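Local coordinates for uncharacterized protein (Bacteroides dorei DSM 17855, PDB 5TGF) that is a putative beta-lactamase-related serine hydrolase whose substrate is not known, and which can bind calcium, at residues R118-D126 / P188-L199; Y252-H261 / G268-E276. One frame throughout, in Å; residues are numbered along the deposited sequence.

Contact 1. Residues R118-D126 / P188-L199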
loop_
_atom_site.group_PDB
_atom_site.type_symbol
_atom_site.label_atom_id
_atom_site.label_comp_id
_atom_site.label_asym_id
_atom_site.label_seq_id
_atom_site.Cartn_x
_atom_site.Cartn_y
_atom_site.Cartn_z
ATOM N N ARG A 118 -3.672 -17.824 16.058
ATOM C CA ARG A 118 -2.942 -16.609 16.445
ATOM C C ARG A 118 -3.137 -15.523 15.355
ATOM O O ARG A 118 -3.284 -15.838 14.161
ATOM C CB ARG A 118 -1.451 -16.894 16.640
ATOM C CG ARG A 118 -1.022 -17.402 18.032
ATOM C CD ARG A 118 -0.848 -16.273 19.097
ATOM N NE ARG A 118 0.034 -15.137 18.724
ATOM C CZ ARG A 118 -0.281 -13.825 18.801
ATOM N NH1 ARG A 118 -1.459 -13.409 19.251
ATOM N NH2 ARG A 118 0.594 -12.893 18.425
ATOM N N VAL A 119 -3.179 -14.264 15.772
ATOM C CA VAL A 119 -3.215 -13.135 14.837
ATOM C C VAL A 119 -2.213 -12.064 15.301
ATOM O O VAL A 119 -2.195 -11.712 16.480
ATOM C CB VAL A 119 -4.588 -12.467 14.814
ATOM C CG1 VAL A 119 -4.616 -11.371 13.745
ATOM C CG2 VAL A 119 -5.685 -13.493 14.553
ATOM N N ASP A 120 -1.348 -11.598 14.418
ATOM C CA ASP A 120 -0.401 -10.506 14.774
ATOM C C ASP A 120 -1.158 -9.186 14.849
ATOM O O ASP A 120 -1.506 -8.639 13.803
ATOM C CB ASP A 120 0.723 -10.371 13.726
ATOM C CG ASP A 120 1.692 -9.206 14.024
ATOM O OD1 ASP A 120 1.291 -8.254 14.741
ATOM O OD2 ASP A 120 2.862 -9.223 13.528
ATOM N N ASN A 121 -1.500 -8.765 16.078
ATOM C CA ASN A 121 -2.117 -7.462 16.364
ATOM C C ASN A 121 -1.155 -6.604 17.219
ATOM O O ASN A 121 -1.586 -5.676 17.907
ATOM C CB ASN A 121 -3.442 -7.636 17.131
ATOM C CG ASN A 121 -4.530 -8.279 16.297
ATOM O OD1 ASN A 121 -4.661 -7.992 15.115
ATOM N ND2 ASN A 121 -5.349 -9.113 16.924
ATOM N N TYR A 122 0.136 -6.893 17.164
ATOM C CA TYR A 122 1.105 -6.220 18.043
ATOM C C TYR A 122 1.116 -4.706 17.833
ATOM O O TYR A 122 1.152 -4.246 16.722
ATOM C CB TYR A 122 2.509 -6.756 17.791
ATOM C CG TYR A 122 2.742 -8.162 18.358
ATOM C CD1 TYR A 122 3.035 -8.324 19.701
ATOM C CD2 TYR A 122 2.700 -9.290 17.555
ATOM C CE1 TYR A 122 3.302 -9.572 20.234
ATOM C CE2 TYR A 122 2.966 -10.544 18.067
ATOM C CZ TYR A 122 3.256 -10.682 19.423
ATOM O OH TYR A 122 3.545 -11.909 20.016
ATOM N N ASN A 123 1.231 -3.970 18.921
ATOM C CA ASN A 123 1.467 -2.516 18.846
ATOM C C ASN A 123 2.937 -2.137 19.011
ATOM O O ASN A 123 3.290 -0.949 18.933
ATOM C CB ASN A 123 0.604 -1.796 19.863
ATOM C CG ASN A 123 -0.847 -1.860 19.516
ATOM O OD1 ASN A 123 -1.242 -1.589 18.384
ATOM N ND2 ASN A 123 -1.659 -2.137 20.496
ATOM N N HIS A 124 3.804 -3.138 19.134
ATOM C CA HIS A 124 5.241 -2.900 19.121
ATOM C C HIS A 124 5.946 -3.885 18.243
ATOM O O HIS A 124 5.800 -5.120 18.398
ATOM C CB HIS A 124 5.820 -2.969 20.544
ATOM C CG HIS A 124 5.155 -2.040 21.497
ATOM N ND1 HIS A 124 5.458 -0.697 21.559
ATOM C CD2 HIS A 124 4.127 -2.236 22.356
ATOM C CE1 HIS A 124 4.620 -0.099 22.390
ATOM N NE2 HIS A 124 3.807 -1.014 22.888
ATOM N N LEU A 125 6.728 -3.371 17.307
ATOM C CA LEU A 125 7.342 -4.251 16.344
ATOM C C LEU A 125 8.413 -5.167 16.930
ATOM O O LEU A 125 8.621 -6.277 16.439
ATOM C CB LEU A 125 7.877 -3.452 15.169
ATOM C CG LEU A 125 6.826 -2.749 14.327
ATOM C CD1 LEU A 125 7.542 -2.094 13.144
ATOM C CD2 LEU A 125 5.741 -3.718 13.865
ATOM N N ASP A 126 9.083 -4.733 18.001
ATOM C CA ASP A 126 10.076 -5.613 18.600
ATOM C C ASP A 126 9.477 -6.920 19.101
ATOM O O ASP A 126 10.056 -7.992 18.884
ATOM C CB ASP A 126 10.905 -4.905 19.685
ATOM C CG ASP A 126 10.098 -4.491 20.917
ATOM O OD1 ASP A 126 8.843 -4.496 20.928
ATOM O OD2 ASP A 126 10.760 -4.064 21.891
ATOM N N PRO A 188 -2.574 2.658 17.542
ATOM C CA PRO A 188 -2.812 1.242 17.855
ATOM C C PRO A 188 -3.627 0.526 16.791
ATOM O O PRO A 188 -4.447 1.145 16.075
ATOM C CB PRO A 188 -3.580 1.287 19.177
ATOM C CG PRO A 188 -4.254 2.614 19.179
ATOM C CD PRO A 188 -3.402 3.561 18.375
ATOM N N VAL A 189 -3.370 -0.769 16.699
ATOM C CA VAL A 189 -3.968 -1.656 15.708
ATOM C C VAL A 189 -5.387 -2.012 16.128
ATOM O O VAL A 189 -5.593 -2.451 17.254
ATOM C CB VAL A 189 -3.090 -2.913 15.585
ATOM C CG1 VAL A 189 -3.677 -3.944 14.647
ATOM C CG2 VAL A 189 -1.711 -2.505 15.130
ATOM N N ASN A 190 -6.365 -1.742 15.264
ATOM C CA ASN A 190 -7.745 -2.195 15.443
ATOM C C ASN A 190 -7.807 -3.706 15.231
ATOM O O ASN A 190 -7.241 -4.226 14.265
ATOM C CB ASN A 190 -8.684 -1.496 14.447
ATOM C CG ASN A 190 -10.097 -2.070 14.450
ATOM O OD1 ASN A 190 -10.374 -3.087 13.804
ATOM N ND2 ASN A 190 -10.990 -1.444 15.202
ATOM N N THR A 191 -8.558 -4.397 16.083
ATOM C CA THR A 191 -8.516 -5.852 16.126
ATOM C C THR A 191 -9.777 -6.533 15.610
ATOM O O THR A 191 -10.008 -7.732 15.860
ATOM C CB THR A 191 -8.188 -6.332 17.551
ATOM O OG1 THR A 191 -9.152 -5.800 18.438
ATOM C CG2 THR A 191 -6.842 -5.854 17.984
ATOM N N ASP A 192 -10.612 -5.797 14.893
ATOM C CA ASP A 192 -11.882 -6.346 14.423
ATOM C C ASP A 192 -11.737 -7.387 13.309
ATOM O O ASP A 192 -12.683 -8.105 12.972
ATOM C CB ASP A 192 -12.811 -5.200 14.003
ATOM C CG ASP A 192 -13.190 -4.276 15.188
ATOM O OD1 ASP A 192 -13.061 -4.665 16.375
ATOM O OD2 ASP A 192 -13.623 -3.154 14.906
ATOM N N GLY A 193 -10.553 -7.470 12.738
ATOM C CA GLY A 193 -10.251 -8.436 11.695
ATOM C C GLY A 193 -9.988 -7.737 10.383
ATOM O O GLY A 193 -10.805 -6.915 9.911
ATOM N N GLY A 194 -8.822 -8.018 9.805
ATOM C CA GLY A 194 -8.438 -7.437 8.545
ATOM C C GLY A 194 -7.837 -6.039 8.596
ATOM O O GLY A 194 -7.556 -5.443 7.527
ATOM N N HIS A 195 -7.564 -5.545 9.797
ATOM C CA HIS A 195 -6.836 -4.280 9.961
ATOM C C HIS A 195 -5.503 -4.458 10.685
ATOM O O HIS A 195 -5.084 -3.635 11.520
ATOM C CB HIS A 195 -7.697 -3.240 10.680
ATOM C CG HIS A 195 -9.116 -3.171 10.203
ATOM N ND1 HIS A 195 -10.188 -3.104 11.073
ATOM C CD2 HIS A 195 -9.647 -3.169 8.962
ATOM C CE1 HIS A 195 -11.314 -3.090 10.381
ATOM N NE2 HIS A 195 -11.009 -3.122 9.099
ATOM N N ALA A 196 -4.806 -5.509 10.295
ATOM C CA ALA A 196 -3.595 -5.978 10.963
ATOM C C ALA A 196 -2.823 -6.840 9.963
ATOM O O ALA A 196 -3.425 -7.295 8.992
ATOM C CB ALA A 196 -3.958 -6.808 12.185
ATOM N N PRO A 197 -1.488 -7.002 10.134
ATOM C CA PRO A 197 -0.622 -6.444 11.177
ATOM C C PRO A 197 -0.347 -4.965 10.940
ATOM O O PRO A 197 -0.843 -4.406 9.966
ATOM C CB PRO A 197 0.669 -7.259 11.067
ATOM C CG PRO A 197 0.644 -7.891 9.748
ATOM C CD PRO A 197 -0.750 -7.841 9.179
HETATM N N MSE A 198 0.419 -4.342 11.821
HETATM C CA MSE A 198 0.595 -2.856 11.789
HETATM C C MSE A 198 0.827 -2.308 10.395
HETATM O O MSE A 198 0.082 -1.435 9.923
HETATM C CB MSE A 198 1.739 -2.458 12.746
HETATM C CG MSE A 198 1.792 -0.941 12.943
HETATM SE SE MSE A 198 3.395 -0.389 13.962
HETATM C CE MSE A 198 2.841 -1.171 15.677
ATOM N N LEU A 199 1.935 -2.681 9.765
ATOM C CA LEU A 199 2.330 -2.023 8.520
ATOM C C LEU A 199 1.402 -2.512 7.416
ATOM O O LEU A 199 0.936 -1.723 6.565
ATOM C CB LEU A 199 3.778 -2.320 8.126
ATOM C CG LEU A 199 4.842 -1.344 8.717
ATOM C CD1 LEU A 199 4.947 -1.552 10.220
ATOM C CD2 LEU A 199 6.196 -1.508 8.055
HETATM O O HOH W 1 1.057 -5.644 14.283
HETATM O O HOH W 2 -8.287 -9.777 15.326
HETATM O O HOH W 3 -4.751 -2.365 19.726
#
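Asn123 and Val189 make the direct hydrogen bond of this contact: Val189 N donates to Asn123 OD1 at 2.8 Å, nearly straight (166°) and in the plane of the amide carbonyl. With CG anti to the carbonyl carbon (chi1 -69°), the Asn123 amide extends across to the start of 188-199, where OD1 also lies against Val189 CG2 and Pro188 CA. Water 3 links the other end of that amide, ND2, to Val189 O.

A second water bridges three groups: water 1 donates to Asp120 OD1 (2.7 Å) and to Tyr122 O and accepts from Met198 N. Asp120 OD1 also takes the N-H of Tyr122, which closes an Asx turn, while Pro197 CB rests on Asp120 CG at 3.7 Å. In fold terms, two loops are joined just where each enters a helix, 125-133 and 198-201, in the helical part of a beta-lactamase-like chain; His124 and Pro197 occupy the N-cap positions. Gln153 of helix 150-163 touches both Leu125 and Pro197.

The remaining contacts are van der Waals, some of them carbon against oxygen. Met198, present as selenomethionine and bent at its last torsion (chi3 -69°), brings CE to 3.3 Å from Asn123 O and SE to 4.1 Å from Leu125 CD2. Leu125 CD1 meets Leu199 CD1 at 3.9 Å, the two side chains crossing at about a right angle. Farther out, Thr191 CG2 lies against the amide of Asn121, whose OD1 approaches Ala196 CB to 3.2 Å.

Contact 2. Residues Y252-H261 / G268-E276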
loop_
_atom_site.group_PDB
_atom_site.type_symbol
_atom_site.label_atom_id
_atom_site.label_comp_id
_atom_site.label_asym_id
_atom_site.label_seq_id
_atom_site.Cartn_x
_atom_site.Cartn_y
_atom_site.Cartn_z
ATOM N N TYR A 252 -3.343 -10.586 -8.020
ATOM C CA TYR A 252 -4.232 -9.435 -8.194
ATOM C C TYR A 252 -4.134 -8.743 -9.547
ATOM O O TYR A 252 -5.155 -8.436 -10.147
ATOM C CB TYR A 252 -4.025 -8.432 -7.054
ATOM C CG TYR A 252 -4.671 -7.098 -7.320
ATOM C CD1 TYR A 252 -6.014 -6.845 -7.030
ATOM C CD2 TYR A 252 -3.928 -6.098 -7.861
ATOM C CE1 TYR A 252 -6.550 -5.597 -7.297
ATOM C CE2 TYR A 252 -4.453 -4.861 -8.099
ATOM C CZ TYR A 252 -5.771 -4.633 -7.866
ATOM O OH TYR A 252 -6.234 -3.380 -8.260
ATOM N N VAL A 253 -2.930 -8.493 -10.046
ATOM C CA VAL A 253 -2.819 -7.748 -11.310
ATOM C C VAL A 253 -3.443 -8.538 -12.498
ATOM O O VAL A 253 -4.176 -7.954 -13.345
ATOM C CB VAL A 253 -1.368 -7.311 -11.572
ATOM C CG1 VAL A 253 -1.157 -6.893 -13.003
ATOM C CG2 VAL A 253 -0.953 -6.207 -10.607
ATOM N N GLU A 254 -3.177 -9.837 -12.550
ATOM C CA GLU A 254 -3.734 -10.692 -13.614
ATOM C C GLU A 254 -5.250 -10.854 -13.454
ATOM O O GLU A 254 -6.000 -10.638 -14.405
ATOM C CB GLU A 254 -3.070 -12.098 -13.657
ATOM C CG GLU A 254 -3.737 -13.066 -14.676
ATOM C CD GLU A 254 -3.321 -14.553 -14.495
ATOM O OE1 GLU A 254 -2.132 -14.794 -14.219
ATOM O OE2 GLU A 254 -4.180 -15.496 -14.573
ATOM N N LYS A 255 -5.683 -11.067 -12.221
ATOM C CA LYS A 255 -7.076 -11.338 -11.915
ATOM C C LYS A 255 -7.962 -10.099 -12.016
ATOM O O LYS A 255 -9.062 -10.168 -12.535
ATOM C CB LYS A 255 -7.192 -11.944 -10.505
ATOM C CG LYS A 255 -8.604 -12.399 -10.188
ATOM C CD LYS A 255 -8.625 -13.397 -9.048
ATOM C CE LYS A 255 -10.029 -13.496 -8.494
ATOM N NZ LYS A 255 -10.059 -14.353 -7.283
ATOM N N ALA A 256 -7.473 -8.976 -11.520
ATOM C CA ALA A 256 -8.239 -7.731 -11.488
ATOM C C ALA A 256 -8.118 -6.869 -12.729
ATOM O O ALA A 256 -9.068 -6.156 -13.085
ATOM C CB ALA A 256 -7.863 -6.912 -10.247
ATOM N N LEU A 257 -6.943 -6.851 -13.360
ATOM C CA LEU A 257 -6.709 -6.004 -14.510
ATOM C C LEU A 257 -6.474 -6.738 -15.827
ATOM O O LEU A 257 -6.308 -6.089 -16.869
ATOM C CB LEU A 257 -5.549 -5.012 -14.245
ATOM C CG LEU A 257 -5.752 -4.034 -13.099
ATOM C CD1 LEU A 257 -4.946 -4.419 -11.868
ATOM C CD2 LEU A 257 -5.411 -2.636 -13.542
ATOM N N GLY A 258 -6.294 -8.058 -15.779
ATOM C CA GLY A 258 -5.990 -8.799 -17.027
ATOM C C GLY A 258 -4.610 -8.586 -17.600
ATOM O O GLY A 258 -4.385 -8.827 -18.796
ATOM N N GLN A 259 -3.675 -8.092 -16.801
ATOM C CA GLN A 259 -2.330 -7.839 -17.299
ATOM C C GLN A 259 -1.443 -9.016 -16.906
ATOM O O GLN A 259 -1.536 -9.526 -15.760
ATOM C CB GLN A 259 -1.775 -6.550 -16.714
ATOM C CG GLN A 259 -2.688 -5.340 -16.848
ATOM C CD GLN A 259 -2.951 -4.947 -18.308
ATOM O OE1 GLN A 259 -2.071 -4.454 -18.991
ATOM N NE2 GLN A 259 -4.150 -5.194 -18.778
ATOM N N HIS A 260 -0.510 -9.387 -17.782
ATOM C CA HIS A 260 0.242 -10.649 -17.576
ATOM C C HIS A 260 1.753 -10.507 -17.371
ATOM O O HIS A 260 2.485 -11.516 -17.346
ATOM C CB HIS A 260 -0.018 -11.610 -18.763
ATOM C CG HIS A 260 -1.467 -11.826 -19.061
ATOM N ND1 HIS A 260 -2.273 -12.624 -18.281
ATOM C CD2 HIS A 260 -2.243 -11.392 -20.081
ATOM C CE1 HIS A 260 -3.498 -12.614 -18.761
ATOM N NE2 HIS A 260 -3.502 -11.893 -19.867
ATOM N N HIS A 261 2.244 -9.283 -17.209
ATOM C CA HIS A 261 3.626 -9.073 -16.848
ATOM C C HIS A 261 3.937 -9.735 -15.497
ATOM O O HIS A 261 3.041 -9.926 -14.660
ATOM C CB HIS A 261 3.999 -7.583 -16.837
ATOM C CG HIS A 261 3.160 -6.745 -15.925
ATOM N ND1 HIS A 261 1.863 -6.397 -16.224
ATOM C CD2 HIS A 261 3.444 -6.160 -14.735
ATOM C CE1 HIS A 261 1.375 -5.644 -15.255
ATOM N NE2 HIS A 261 2.311 -5.499 -14.327
ATOM N N GLY A 268 5.891 -2.126 -1.436
ATOM C CA GLY A 268 4.564 -1.837 -0.863
ATOM C C GLY A 268 3.495 -1.289 -1.807
ATOM O O GLY A 268 2.613 -0.596 -1.367
ATOM N N GLU A 269 3.593 -1.589 -3.098
ATOM C CA GLU A 269 2.684 -1.066 -4.088
ATOM C C GLU A 269 2.670 -1.974 -5.322
ATOM O O GLU A 269 3.727 -2.559 -5.708
ATOM C CB GLU A 269 3.086 0.355 -4.482
ATOM C CG GLU A 269 4.490 0.485 -5.089
ATOM C CD GLU A 269 5.142 1.844 -4.770
ATOM O OE1 GLU A 269 5.182 2.740 -5.653
ATOM O OE2 GLU A 269 5.552 2.059 -3.584
ATOM N N TRP A 270 1.496 -2.089 -5.938
ATOM C CA TRP A 270 1.327 -2.868 -7.162
ATOM C C TRP A 270 1.663 -2.027 -8.378
ATOM O O TRP A 270 1.260 -0.838 -8.492
ATOM C CB TRP A 270 -0.130 -3.377 -7.322
ATOM C CG TRP A 270 -0.619 -4.305 -6.231
ATOM C CD1 TRP A 270 -1.266 -3.955 -5.065
ATOM C CD2 TRP A 270 -0.551 -5.728 -6.226
ATOM N NE1 TRP A 270 -1.513 -5.069 -4.314
ATOM C CE2 TRP A 270 -1.091 -6.170 -5.008
ATOM C CE3 TRP A 270 0.025 -6.677 -7.096
ATOM C CZ2 TRP A 270 -1.116 -7.514 -4.647
ATOM C CZ3 TRP A 270 -0.036 -8.032 -6.738
ATOM C CH2 TRP A 270 -0.592 -8.432 -5.543
ATOM N N ARG A 271 2.377 -2.658 -9.296
ATOM C CA ARG A 271 2.605 -2.167 -10.641
ATOM C C ARG A 271 1.517 -2.674 -11.578
ATOM O O ARG A 271 1.597 -3.770 -12.103
ATOM C CB ARG A 271 4.005 -2.582 -11.093
ATOM C CG ARG A 271 5.124 -1.978 -10.232
ATOM C CD ARG A 271 6.535 -2.505 -10.518
ATOM N NE ARG A 271 6.760 -2.944 -11.902
ATOM C CZ ARG A 271 7.476 -2.330 -12.836
ATOM N NH1 ARG A 271 8.012 -1.131 -12.663
ATOM N NH2 ARG A 271 7.591 -2.917 -13.995
ATOM N N GLU A 272 0.399 -1.953 -11.636
ATOM C CA GLU A 272 -0.801 -2.467 -12.307
ATOM C C GLU A 272 -0.649 -2.429 -13.840
ATOM O O GLU A 272 -1.048 -3.367 -14.518
ATOM C CB GLU A 272 -2.050 -1.672 -11.933
ATOM C CG GLU A 272 -2.473 -1.830 -10.483
ATOM C CD GLU A 272 -3.833 -1.200 -10.194
ATOM O OE1 GLU A 272 -4.217 -0.241 -10.876
ATOM O OE2 GLU A 272 -4.467 -1.616 -9.221
ATOM N N LEU A 273 -0.108 -1.342 -14.385
ATOM C CA LEU A 273 0.103 -1.251 -15.838
ATOM C C LEU A 273 1.565 -0.880 -16.090
ATOM O O LEU A 273 2.100 0.098 -15.497
ATOM C CB LEU A 273 -0.807 -0.189 -16.457
ATOM C CG LEU A 273 -2.296 -0.298 -16.194
ATOM C CD1 LEU A 273 -3.042 0.929 -16.748
ATOM C CD2 LEU A 273 -2.809 -1.583 -16.820
ATOM N N VAL A 274 2.170 -1.592 -17.047
ATOM C CA VAL A 274 3.598 -1.466 -17.291
ATOM C C VAL A 274 3.867 -1.341 -18.779
ATOM O O VAL A 274 3.181 -1.958 -19.605
ATOM C CB VAL A 274 4.346 -2.681 -16.684
ATOM C CG1 VAL A 274 5.809 -2.675 -17.039
ATOM C CG2 VAL A 274 4.240 -2.667 -15.161
ATOM N N ASP A 275 4.801 -0.457 -19.115
ATOM C CA ASP A 275 5.294 -0.350 -20.502
ATOM C C ASP A 275 6.446 -1.364 -20.710
ATOM O O ASP A 275 7.516 -1.212 -20.119
ATOM C CB ASP A 275 5.761 1.077 -20.776
ATOM C CG ASP A 275 6.361 1.246 -22.172
ATOM O OD1 ASP A 275 5.627 1.056 -23.151
ATOM O OD2 ASP A 275 7.586 1.500 -22.276
ATOM N N GLU A 276 6.200 -2.390 -21.530
ATOM C CA GLU A 276 7.196 -3.448 -21.827
ATOM C C GLU A 276 8.544 -2.893 -22.320
ATOM O O GLU A 276 9.589 -3.285 -21.828
ATOM C CB GLU A 276 6.659 -4.448 -22.886
ATOM C CG GLU A 276 5.755 -5.571 -22.355
ATOM C CD GLU A 276 4.326 -5.135 -22.006
ATOM O OE1 GLU A 276 3.578 -5.948 -21.389
ATOM O OE2 GLU A 276 3.948 -3.989 -22.355
HETATM O O HOH W 4 0.386 -3.510 -18.503
HETATM O O HOH W 5 1.543 -6.104 -19.048
#
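A helix packs here on the edge strand of the main antiparallel sheet: 252-257 lies against 270-274, outermost strand of six in the beta-lactamase-like fold. The axes of the short segments 252-257 and 270-272 pass 9.0 Å apart at 40°. Tyr252 and Trp270 meet edge-to-face, the tyrosine edge toward the indole face, with planes at 50°; Tyr252 CB adds a CH-pi contact over the six-membered ring. Beside them, Val253 CG2 reaches Trp270 CE3 at 3.7 Å.

From the other end of the same tyrosine, OH donates to Glu272 OE2 at 2.7 Å, meeting it on the anti side and somewhat out of the carboxylate plane. Ser285 also binds OE2, whereas Tyr293 and Gln283 hold OE1, so both carboxylate oxygens of this buried glutamate are satisfied and its rotation is fixed; the Tyr252 hydroxyl and the Gln283 amide N-H would be expected to help stabilise a charged carboxylate. Leu257 CD1 and CD2 pack on the glutamate's stem.

A classic beta bulge sets Glu272 and Leu273 opposite Gln283; its carbonyl Glu272 O is buried with no hydrogen-bond partner in the model. Water 4 joins Gln259 OE1 to Val274 N. His261, with CG between its backbone N and carbonyl carbon (chi1 57°), turns its ring toward the strand: Val274 CB sits over one face, 4.2 Å from the centroid, and NE2 donates almost straight, in the ring plane, to Arg271 O at 2.9 Å.

Overall arrangement
The two contacts follow one another in sequence and lie on opposite sides of the chain's centre, with their own centres 28 Å apart. Their nearest atoms are about 8 Å apart, so neither touches the other. What they have in common is proximity to an SxxK-like group, Ser58, Lys61 and Tyr147, which probably marks the active site as in related serine hydrolases: Trp270 of contact 2 touches it, while Leu199 of contact 1 comes near without touching. Glycerol, probably from the crystallisation liquor though possibly marking a pocket, lies about 4 Å from the Pro197 side chain and about 3 Å from that of Trp270. Leu77, of a calcium site unoccupied here, is about 10 Å from Leu199, side chain to side chain.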